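Local coordinates for protein PTS system, cellobiose-specific IIA component (Bacillus anthracis, PDB 3K1S) that probably relays a phosphoryl group, as the IIA component of a cellobiose-specific phosphotransferase system, toward the sugar-transporting part of that system, at residues Ile63-Ala67 against Arg68-Thr72; Ile52-Ala55 against His56-Gln59; Gln31-Gln35 against Gly36-Glu40. One frame throughout, in Å; residues are numbered along the deposited sequence.

In the fold
All three contacts touch helix 38-67, the middle one of three long helices in this all-helical chain, and follow it from end to end. Contact 3 comes first, at the turn that brings helix 10-34 into helix 38-67. Contact 2 lies wholly on helix 38-67, nearest the centre of the chain, and contact 1 ends that helix before the loop to helix 76-108. The centres of contacts 1 and 2 are about 17 Å apart, of 2 and 3 about 26 Å, of 1 and 3 about 42 Å. Schellman motifs end helix 10-34 in contact 3 and helix 38-67 in contact 1; these contacts lie on opposite sides of the chain's centre, and other subunits reach both.

Contact 1: Ile63-Ala67 against Arg68-Thr72; sequences IQSEA and RGEKT. With NA (sodium ion), chain L.
Helix 38-67 ends in a Schellman motif, in which Ser65 and Glu66 of its last turn receive the backbone of the residues that follow. Glu70 N bonds to Ser65 O at 3.0 Å, and Gly69 N closes the inner bond to Glu66 O. Gly69 takes a positive phi of 90°, which swings the chain off the helix axis, while Arg68 N still makes a helical bond to Gln64 O at 2.9 Å. Outside this turn, the Arg68 guanidinium lies with one face over Ser65 CA and Gln64 O, both offset toward the rim. A bend at chi3 (-71°) brings the group back alongside the helix, where it grips Glu70 side-on: NE meets OE2 at 3.0 Å, in the guanidinium plane but above that of the carboxylate, and NH2 meets OE1. Glu61, two turns before Arg68, adds a second salt bridge to Arg68 NH2, and its carbonyl holds Ser65 OG. One water accepts from both Gln64 NE2 and Arg68 NH1; another donates to Ser65 OG and Glu70 OE1. Glu66 leaves on another side of the helix, where its carboxylate takes the backbone N-H groups of Val76 and Leu77 of the second subunit, tying this helix end to the trimer interface. The same carboxylate also binds a sodium ion, through OE2 at 2.3 Å.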
ATOM      1  N   ILE A  63      -0.076  17.613  -9.613  1.00 25.22           N
ATOM      2  CA  ILE A  63       0.665  17.158 -10.788  1.00 24.70           C
ATOM      3  C   ILE A  63       0.721  18.238 -11.872  1.00 26.41           C
ATOM      4  O   ILE A  63       1.801  18.527 -12.403  1.00 27.17           O
ATOM      5  CB  ILE A  63       0.076  15.840 -11.376  1.00 24.62           C
ATOM      6  CG1 ILE A  63       0.029  14.729 -10.311  1.00 28.19           C
ATOM      7  CG2 ILE A  63       0.855  15.390 -12.619  1.00 29.66           C
ATOM      8  CD1 ILE A  63       1.329  14.519  -9.542  1.00 30.06           C
ATOM      9  N   GLN A  64      -0.430  18.830 -12.191  1.00 24.71           N
ATOM     10  CA  GLN A  64      -0.501  19.845 -13.244  1.00 25.80           C
ATOM     11  C   GLN A  64       0.347  21.089 -12.924  1.00 26.37           C
ATOM     12  O   GLN A  64       1.019  21.617 -13.805  1.00 27.33           O
ATOM     13  CB  GLN A  64      -1.952  20.219 -13.556  1.00 26.04           C
ATOM     14  CG  GLN A  64      -2.137  21.056 -14.824  1.00 31.03           C
ATOM     15  CD  GLN A  64      -1.558  20.414 -16.088  1.00 34.81           C
ATOM     16  OE1 GLN A  64      -1.334  19.200 -16.147  1.00 32.19           O
ATOM     17  NE2 GLN A  64      -1.321  21.235 -17.106  1.00 29.12           N
ATOM     18  N   SER A  65       0.318  21.542 -11.672  1.00 25.88           N
ATOM     19  CA  SER A  65       1.224  22.600 -11.204  1.00 29.64           C
ATOM     20  C   SER A  65       2.645  22.339 -11.695  1.00 30.64           C
ATOM     21  O   SER A  65       3.253  23.198 -12.342  1.00 32.53           O
ATOM     22  CB  SER A  65       1.228  22.686  -9.676  1.00 29.91           C
ATOM     23  OG  SER A  65      -0.018  23.129  -9.188  1.00 37.99           O
ATOM     24  N   GLU A  66       3.169  21.150 -11.386  1.00 29.01           N
ATOM     25  CA  GLU A  66       4.506  20.756 -11.840  1.00 33.39           C
ATOM     26  C   GLU A  66       4.622  20.830 -13.353  1.00 33.16           C
ATOM     27  O   GLU A  66       5.589  21.378 -13.880  1.00 35.86           O
ATOM     28  CB  GLU A  66       4.865  19.346 -11.379  1.00 32.26           C
ATOM     29  CG  GLU A  66       5.108  19.217  -9.898  1.00 37.83           C
ATOM     30  CD  GLU A  66       5.836  17.934  -9.538  1.00 44.22           C
ATOM     31  OE1 GLU A  66       5.604  16.892 -10.205  1.00 38.22           O
ATOM     32  OE2 GLU A  66       6.637  17.969  -8.580  1.00 40.09           O
ATOM     33  N   ALA A  67       3.639  20.270 -14.049  1.00 32.08           N
ATOM     34  CA  ALA A  67       3.626  20.328 -15.506  1.00 34.17           C
ATOM     35  C   ALA A  67       3.830  21.767 -15.991  1.00 34.23           C
ATOM     36  O   ALA A  67       4.501  22.002 -16.992  1.00 36.57           O
ATOM     37  CB  ALA A  67       2.333  19.744 -16.051  1.00 30.79           C
ATOM     38  N   ARG A  68       3.262  22.722 -15.259  1.00 35.18           N
ATOM     39  CA  ARG A  68       3.365  24.141 -15.603  1.00 38.15           C
ATOM     40  C   ARG A  68       4.751  24.706 -15.290  1.00 39.46           C
ATOM     41  O   ARG A  68       5.092  25.813 -15.719  1.00 40.99           O
ATOM     42  CB  ARG A  68       2.303  24.955 -14.857  1.00 37.74           C
ATOM     43  CG  ARG A  68       0.890  24.784 -15.371  1.00 33.30           C
ATOM     44  CD  ARG A  68      -0.009  25.944 -14.924  1.00 31.59           C
ATOM     45  NE  ARG A  68      -0.316  25.903 -13.493  1.00 29.77           N
ATOM     46  CZ  ARG A  68      -1.296  25.186 -12.947  1.00 29.84           C
ATOM     47  NH1 ARG A  68      -2.082  24.428 -13.712  1.00 28.67           N
ATOM     48  NH2 ARG A  68      -1.488  25.225 -11.632  1.00 27.98           N
ATOM     49  N   GLY A  69       5.545  23.939 -14.549  1.00 38.59           N
ATOM     50  CA  GLY A  69       6.867  24.388 -14.124  1.00 41.32           C
ATOM     51  C   GLY A  69       6.809  25.102 -12.787  1.00 42.08           C
ATOM     52  O   GLY A  69       7.740  25.814 -12.415  1.00 43.14           O
ATOM     53  N   GLU A  70       5.700  24.918 -12.075  1.00 43.21           N
ATOM     54  CA  GLU A  70       5.552  25.439 -10.722  1.00 45.95           C
ATOM     55  C   GLU A  70       6.089  24.407  -9.727  1.00 47.93           C
ATOM     56  O   GLU A  70       5.371  23.493  -9.301  1.00 49.03           O
ATOM     57  CB  GLU A  70       4.091  25.805 -10.438  1.00 44.39           C
ATOM     58  CG  GLU A  70       3.633  27.071 -11.162  1.00 46.50           C
ATOM     59  CD  GLU A  70       2.132  27.123 -11.421  1.00 49.75           C
ATOM     60  OE1 GLU A  70       1.355  26.500 -10.665  1.00 50.64           O
ATOM     61  OE2 GLU A  70       1.728  27.808 -12.386  1.00 48.53           O
ATOM     62  N   LYS A  71       7.366  24.553  -9.386  1.00 49.74           N
ATOM     63  CA  LYS A  71       8.060  23.633  -8.488  1.00 49.82           C
ATOM     64  C   LYS A  71       7.401  23.575  -7.109  1.00 48.15           C
ATOM     65  O   LYS A  71       7.253  24.595  -6.433  1.00 49.48           O
ATOM     66  CB  LYS A  71       9.548  24.008  -8.376  1.00 50.63           C
ATOM     67  CG  LYS A  71      10.373  23.161  -7.393  1.00 56.13           C
ATOM     68  CD  LYS A  71      10.506  21.702  -7.840  1.00 64.21           C
ATOM     69  CE  LYS A  71      10.962  20.804  -6.693  1.00 65.14           C
ATOM     70  NZ  LYS A  71      10.734  19.360  -6.989  1.00 60.22           N
ATOM     71  N   THR A  72       7.000  22.369  -6.716  1.00 46.15           N
ATOM     72  CA  THR A  72       6.425  22.125  -5.399  1.00 44.32           C
ATOM     73  C   THR A  72       7.529  21.914  -4.376  1.00 43.17           C
ATOM     74  O   THR A  72       8.569  21.328  -4.680  1.00 41.83           O
ATOM     75  CB  THR A  72       5.474  20.902  -5.415  1.00 44.42           C
ATOM     76  OG1 THR A  72       4.189  21.306  -5.904  1.00 45.04           O
ATOM     77  CG2 THR A  72       5.303  20.312  -4.017  1.00 43.11           C
TER
HETATM   78 NA    NA L 109       7.834  19.944  -8.484  1.00 60.30          NA
HETATM   79  O   HOH W   1      -2.480  23.970 -16.496  1.00 33.25           O
HETATM   80  O   HOH W   2       1.109  25.888  -8.248  1.00 62.03           O

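Contact 2: Ile52-Ala55 against His56-Gln59; sequences INEA and HHFQ
The His57 imidazole lies with one face over the backbone oxygen of Asn53, one turn back along helix 38-67. Asn53 O is 3.2 Å above the ring plane and offset toward the rim; its nearest ring atom is His57 CD2, also at 3.2 Å. With CG anti to its own carbonyl carbon (chi1 -66°), the ring folds back along the helix toward the preceding turn instead of running on with the chain. The same oxygen accepts the helical bond from His57 N at 3.1 Å, so Asn53 O meets both the backbone and the ring of one residue. Glu54 comes obliquely to this imidazole through its CA, and its OE2 stays 4.7 Å from His57 NE2, with no bond joining them.

The Phe58 ring is met differently. Ala55 O sits at its edge, near the ring plane, whereas Glu54 O approaches obliquely, 3.2 Å from Phe58 CD2. Beyond the rings, His56 N bonds to Ile52 O at 2.8 Å and Gln59 N to Ala55 O at 3.3 Å; Phe58 N adds a weak bond to Ala55 O. His56 CB packs on Ile52 O and Asn53 O.

Ile52 and Ala55 face inward, touching Ala22 and Ser19 of helix 10-34 and Ile89 and Leu85 of helix 76-108, while the amide oxygen of Gln59 accepts from Gln82. This is an alpha-helical segment, mostly with i to i+4 bonding, its apolar side set against both other helices of the spectrin repeat-like bundle.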
ATOM      1  N   ILE A  52     -12.066   9.241  -2.095  1.00 24.92           N
ATOM      2  CA  ILE A  52     -10.944   9.159  -3.028  1.00 22.90           C
ATOM      3  C   ILE A  52     -11.102  10.184  -4.156  1.00 23.88           C
ATOM      4  O   ILE A  52     -10.119  10.786  -4.596  1.00 22.50           O
ATOM      5  CB  ILE A  52     -10.798   7.735  -3.619  1.00 24.05           C
ATOM      6  CG1 ILE A  52     -10.172   6.795  -2.585  1.00 25.50           C
ATOM      7  CG2 ILE A  52      -9.959   7.756  -4.909  1.00 22.49           C
ATOM      8  CD1 ILE A  52     -10.475   5.325  -2.821  1.00 33.66           C
ATOM      9  N   ASN A  53     -12.334  10.380  -4.625  1.00 23.42           N
ATOM     10  CA  ASN A  53     -12.590  11.400  -5.643  1.00 24.75           C
ATOM     11  C   ASN A  53     -12.173  12.787  -5.149  1.00 25.70           C
ATOM     12  O   ASN A  53     -11.502  13.527  -5.869  1.00 27.83           O
ATOM     13  CB  ASN A  53     -14.058  11.405  -6.079  1.00 22.73           C
ATOM     14  CG  ASN A  53     -14.414  10.231  -6.988  1.00 26.67           C
ATOM     15  OD1 ASN A  53     -13.553   9.472  -7.431  1.00 26.09           O
ATOM     16  ND2 ASN A  53     -15.701  10.085  -7.272  1.00 29.76           N
ATOM     17  N   GLU A  54     -12.557  13.126  -3.918  1.00 23.40           N
ATOM     18  CA  GLU A  54     -12.213  14.422  -3.325  1.00 24.06           C
ATOM     19  C   GLU A  54     -10.702  14.593  -3.164  1.00 24.93           C
ATOM     20  O   GLU A  54     -10.159  15.674  -3.416  1.00 25.16           O
ATOM     21  CB  GLU A  54     -12.904  14.593  -1.973  1.00 22.76           C
ATOM     22  CG  GLU A  54     -14.414  14.640  -2.049  1.00 24.20           C
ATOM     23  CD  GLU A  54     -14.929  15.963  -2.577  1.00 32.54           C
ATOM     24  OE1 GLU A  54     -14.315  17.017  -2.276  1.00 32.13           O
ATOM     25  OE2 GLU A  54     -15.956  15.948  -3.288  1.00 28.21           O
ATOM     26  N   ALA A  55     -10.029  13.528  -2.738  1.00 22.61           N
ATOM     27  CA  ALA A  55      -8.576  13.543  -2.630  1.00 24.87           C
ATOM     28  C   ALA A  55      -7.951  13.694  -4.020  1.00 27.01           C
ATOM     29  O   ALA A  55      -6.957  14.404  -4.194  1.00 27.36           O
ATOM     30  CB  ALA A  55      -8.079  12.276  -1.955  1.00 21.89           C
ATOM     31  N   HIS A  56      -8.551  13.027  -5.004  1.00 25.83           N
ATOM     32  CA  HIS A  56      -8.035  13.032  -6.366  1.00 28.94           C
ATOM     33  C   HIS A  56      -8.006  14.448  -6.942  1.00 28.88           C
ATOM     34  O   HIS A  56      -7.066  14.815  -7.646  1.00 28.50           O
ATOM     35  CB  HIS A  56      -8.846  12.078  -7.251  1.00 28.92           C
ATOM     36  CG  HIS A  56      -8.250  11.846  -8.605  1.00 39.40           C
ATOM     37  ND1 HIS A  56      -8.908  12.168  -9.774  1.00 45.22           N
ATOM     38  CD2 HIS A  56      -7.055  11.326  -8.976  1.00 42.45           C
ATOM     39  CE1 HIS A  56      -8.146  11.855 -10.807  1.00 41.15           C
ATOM     40  NE2 HIS A  56      -7.018  11.341 -10.351  1.00 45.09           N
ATOM     41  N   HIS A  57      -9.021  15.247  -6.622  1.00 28.43           N
ATOM     42  CA  HIS A  57      -9.056  16.639  -7.063  1.00 30.74           C
ATOM     43  C   HIS A  57      -7.765  17.401  -6.750  1.00 30.49           C
ATOM     44  O   HIS A  57      -7.283  18.158  -7.597  1.00 30.40           O
ATOM     45  CB  HIS A  57     -10.271  17.377  -6.494  1.00 31.87           C
ATOM     46  CG  HIS A  57     -11.583  16.868  -7.011  1.00 42.80           C
ATOM     47  ND1 HIS A  57     -11.844  16.707  -8.355  1.00 51.94           N
ATOM     48  CD2 HIS A  57     -12.712  16.495  -6.362  1.00 48.48           C
ATOM     49  CE1 HIS A  57     -13.075  16.251  -8.512  1.00 53.54           C
ATOM     50  NE2 HIS A  57     -13.622  16.112  -7.318  1.00 53.39           N
ATOM     51  N   PHE A  58      -7.217  17.208  -5.545  1.00 29.27           N
ATOM     52  CA  PHE A  58      -5.956  17.849  -5.142  1.00 28.25           C
ATOM     53  C   PHE A  58      -4.766  17.262  -5.898  1.00 29.52           C
ATOM     54  O   PHE A  58      -3.825  17.979  -6.251  1.00 31.73           O
ATOM     55  CB  PHE A  58      -5.712  17.715  -3.630  1.00 27.76           C
ATOM     56  CG  PHE A  58      -6.786  18.331  -2.783  1.00 27.89           C
ATOM     57  CD1 PHE A  58      -6.791  19.698  -2.528  1.00 29.46           C
ATOM     58  CD2 PHE A  58      -7.786  17.540  -2.227  1.00 25.56           C
ATOM     59  CE1 PHE A  58      -7.795  20.278  -1.744  1.00 30.16           C
ATOM     60  CE2 PHE A  58      -8.792  18.107  -1.448  1.00 29.55           C
ATOM     61  CZ  PHE A  58      -8.797  19.482  -1.207  1.00 28.61           C
ATOM     62  N   GLN A  59      -4.810  15.955  -6.130  1.00 27.57           N
ATOM     63  CA  GLN A  59      -3.773  15.256  -6.879  1.00 28.81           C
ATOM     64  C   GLN A  59      -3.554  15.862  -8.271  1.00 29.95           C
ATOM     65  O   GLN A  59      -2.423  16.203  -8.643  1.00 30.77           O
ATOM     66  CB  GLN A  59      -4.117  13.766  -7.001  1.00 28.31           C
ATOM     67  CG  GLN A  59      -2.955  12.891  -7.451  1.00 26.34           C
ATOM     68  CD  GLN A  59      -1.747  13.024  -6.542  1.00 30.63           C
ATOM     69  OE1 GLN A  59      -1.824  13.657  -5.486  1.00 33.80           O
ATOM     70  NE2 GLN A  59      -0.623  12.428  -6.946  1.00 28.59           N
TER

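Contact 3: Gln31-Gln35 against Gly36-Glu40; sequences QFAKQ and GKMAE
Lys37 N bonds to Phe32 O at 2.9 Å, and Gly36 N to Ala33 O at the same length, the two bonds of a Schellman motif that ends helix 10-34. Both donors stand above the plane of the carbonyl they reach. Phe32 O is gripped twice, because Gln35 N also bonds to it, from the face opposite Lys37 N. Gly36 has a positive phi (79°) and turns the chain out of the helix; Lys37, at the centre of an inverse gamma turn, then takes the N-cap position of helix 38-67. The link between the two helices is therefore very short.

Around this turn the side chains pack on two sides. On one, the Phe32 ring receives Glu40 over its face: Glu40 CB makes a CH-pi contact 3.9 Å from the ring centroid, 13° off the normal, so that the first turn of the new helix rests on the aromatic ring. The Lys37 chain passes the same ring obliquely, its NZ 3.8 Å from Phe32 CE1, after running beside Gln35 in the same direction. Lys34 points away from the turn toward the third subunit, forming salt bridges with Glu97 and Asp100 there. On the other side Ala33, buried against Ile99 of helix 76-108 and Ala41, meets selenomethionine Met38. A bend at chi2 (-46°) curls the Met38 chain back under the turn: SE lies 3.8 Å from Ala33 CB, and the terminal CE reaches Ala33 O at 3.4 Å.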
ATOM      1  N   GLN A  31     -15.428  -4.304   7.883  1.00 24.55           N
ATOM      2  CA  GLN A  31     -16.003  -4.732   9.159  1.00 26.23           C
ATOM      3  C   GLN A  31     -17.502  -5.064   9.080  1.00 26.05           C
ATOM      4  O   GLN A  31     -17.946  -6.038   9.688  1.00 27.51           O
ATOM      5  CB  GLN A  31     -15.733  -3.697  10.259  1.00 24.22           C
ATOM      6  CG  GLN A  31     -16.406  -4.017  11.598  1.00 33.81           C
ATOM      7  CD  GLN A  31     -15.731  -5.165  12.347  1.00 46.46           C
ATOM      8  OE1 GLN A  31     -14.644  -5.004  12.905  1.00 55.51           O
ATOM      9  NE2 GLN A  31     -16.383  -6.324  12.371  1.00 37.43           N
ATOM     10  N   PHE A  32     -18.273  -4.248   8.358  1.00 25.29           N
ATOM     11  CA  PHE A  32     -19.698  -4.532   8.120  1.00 26.71           C
ATOM     12  C   PHE A  32     -19.893  -5.890   7.440  1.00 27.57           C
ATOM     13  O   PHE A  32     -20.666  -6.722   7.913  1.00 28.42           O
ATOM     14  CB  PHE A  32     -20.359  -3.443   7.258  1.00 25.66           C
ATOM     15  CG  PHE A  32     -20.665  -2.164   7.995  1.00 27.58           C
ATOM     16  CD1 PHE A  32     -21.270  -2.184   9.249  1.00 27.66           C
ATOM     17  CD2 PHE A  32     -20.371  -0.934   7.416  1.00 26.44           C
ATOM     18  CE1 PHE A  32     -21.560  -1.001   9.920  1.00 26.15           C
ATOM     19  CE2 PHE A  32     -20.660   0.252   8.077  1.00 25.19           C
ATOM     20  CZ  PHE A  32     -21.254   0.221   9.332  1.00 25.54           C
ATOM     21  N   ALA A  33     -19.188  -6.100   6.331  1.00 27.99           N
ATOM     22  CA  ALA A  33     -19.287  -7.339   5.565  1.00 28.74           C
ATOM     23  C   ALA A  33     -18.970  -8.552   6.436  1.00 31.20           C
ATOM     24  O   ALA A  33     -19.631  -9.594   6.340  1.00 33.35           O
ATOM     25  CB  ALA A  33     -18.364  -7.287   4.353  1.00 26.95           C
ATOM     26  N   LYS A  34     -17.959  -8.401   7.287  1.00 32.14           N
ATOM     27  CA  LYS A  34     -17.540  -9.445   8.216  1.00 34.34           C
ATOM     28  C   LYS A  34     -18.678  -9.851   9.156  1.00 35.05           C
ATOM     29  O   LYS A  34     -18.725 -10.989   9.626  1.00 35.77           O
ATOM     30  CB  LYS A  34     -16.337  -8.968   9.027  1.00 32.54           C
ATOM     31  CG  LYS A  34     -15.562 -10.092   9.696  1.00 41.91           C
ATOM     32  CD  LYS A  34     -14.601  -9.572  10.762  1.00 42.56           C
ATOM     33  CE  LYS A  34     -13.314  -9.042  10.162  1.00 33.19           C
ATOM     34  NZ  LYS A  34     -12.253  -8.945  11.196  1.00 38.80           N
ATOM     35  N   GLN A  35     -19.581  -8.912   9.428  1.00 33.76           N
ATOM     36  CA  GLN A  35     -20.739  -9.162  10.294  1.00 34.64           C
ATOM     37  C   GLN A  35     -21.969  -9.584   9.498  1.00 33.55           C
ATOM     38  O   GLN A  35     -23.044  -9.781  10.065  1.00 35.04           O
ATOM     39  CB  GLN A  35     -21.072  -7.914  11.116  1.00 34.31           C
ATOM     40  CG  GLN A  35     -20.053  -7.568  12.185  1.00 33.10           C
ATOM     41  CD  GLN A  35     -20.259  -6.169  12.735  1.00 31.91           C
ATOM     42  OE1 GLN A  35     -21.310  -5.856  13.300  1.00 29.63           O
ATOM     43  NE2 GLN A  35     -19.252  -5.320  12.572  1.00 27.36           N
ATOM     44  N   GLY A  36     -21.806  -9.715   8.185  1.00 32.28           N
ATOM     45  CA  GLY A  36     -22.907 -10.072   7.305  1.00 31.93           C
ATOM     46  C   GLY A  36     -23.807  -8.891   6.991  1.00 32.40           C
ATOM     47  O   GLY A  36     -24.902  -9.070   6.455  1.00 33.04           O
ATOM     48  N   LYS A  37     -23.336  -7.688   7.322  1.00 30.41           N
ATOM     49  CA  LYS A  37     -24.063  -6.448   7.053  1.00 29.82           C
ATOM     50  C   LYS A  37     -23.678  -5.924   5.674  1.00 29.37           C
ATOM     51  O   LYS A  37     -22.933  -4.943   5.541  1.00 30.02           O
ATOM     52  CB  LYS A  37     -23.768  -5.411   8.143  1.00 29.80           C
ATOM     53  CG  LYS A  37     -24.409  -5.728   9.509  1.00 32.40           C
ATOM     54  CD  LYS A  37     -24.127  -4.638  10.542  1.00 36.74           C
ATOM     55  CE  LYS A  37     -25.000  -3.407  10.325  1.00 39.45           C
ATOM     56  NZ  LYS A  37     -24.805  -2.374  11.378  1.00 32.67           N
HETATM   57  N   MSE A  38     -24.192  -6.594   4.648  1.00 29.85           N
HETATM   58  CA  MSE A  38     -23.741  -6.403   3.270  1.00 30.07           C
HETATM   59  C   MSE A  38     -24.176  -5.079   2.642  1.00 29.46           C
HETATM   60  O   MSE A  38     -23.405  -4.452   1.914  1.00 30.40           O
HETATM   61  CB  MSE A  38     -24.178  -7.593   2.396  1.00 33.94           C
HETATM   62  CG  MSE A  38     -23.595  -8.940   2.840  1.00 34.77           C
HETATM   63 SE   MSE A  38     -21.658  -8.897   3.231  1.00 55.93          SE
HETATM   64  CE  MSE A  38     -21.448 -10.767   3.758  1.00 48.02           C
ATOM     65  N   ALA A  39     -25.403  -4.658   2.931  1.00 31.79           N
ATOM     66  CA  ALA A  39     -25.942  -3.400   2.417  1.00 31.86           C
ATOM     67  C   ALA A  39     -25.204  -2.193   2.992  1.00 30.55           C
ATOM     68  O   ALA A  39     -24.979  -1.209   2.287  1.00 29.31           O
ATOM     69  CB  ALA A  39     -27.435  -3.301   2.709  1.00 32.30           C
ATOM     70  N   GLU A  40     -24.844  -2.279   4.274  1.00 29.26           N
ATOM     71  CA  GLU A  40     -24.073  -1.243   4.949  1.00 28.38           C
ATOM     72  C   GLU A  40     -22.635  -1.217   4.419  1.00 27.61           C
ATOM     73  O   GLU A  40     -22.018  -0.153   4.315  1.00 28.63           O
ATOM     74  CB  GLU A  40     -24.088  -1.465   6.469  1.00 29.84           C
ATOM     75  CG  GLU A  40     -25.446  -1.207   7.157  1.00 33.54           C
ATOM     76  CD  GLU A  40     -26.409  -2.405   7.137  1.00 37.53           C
ATOM     77  OE1 GLU A  40     -26.089  -3.467   6.554  1.00 36.94           O
ATOM     78  OE2 GLU A  40     -27.504  -2.280   7.723  1.00 47.69           O
TER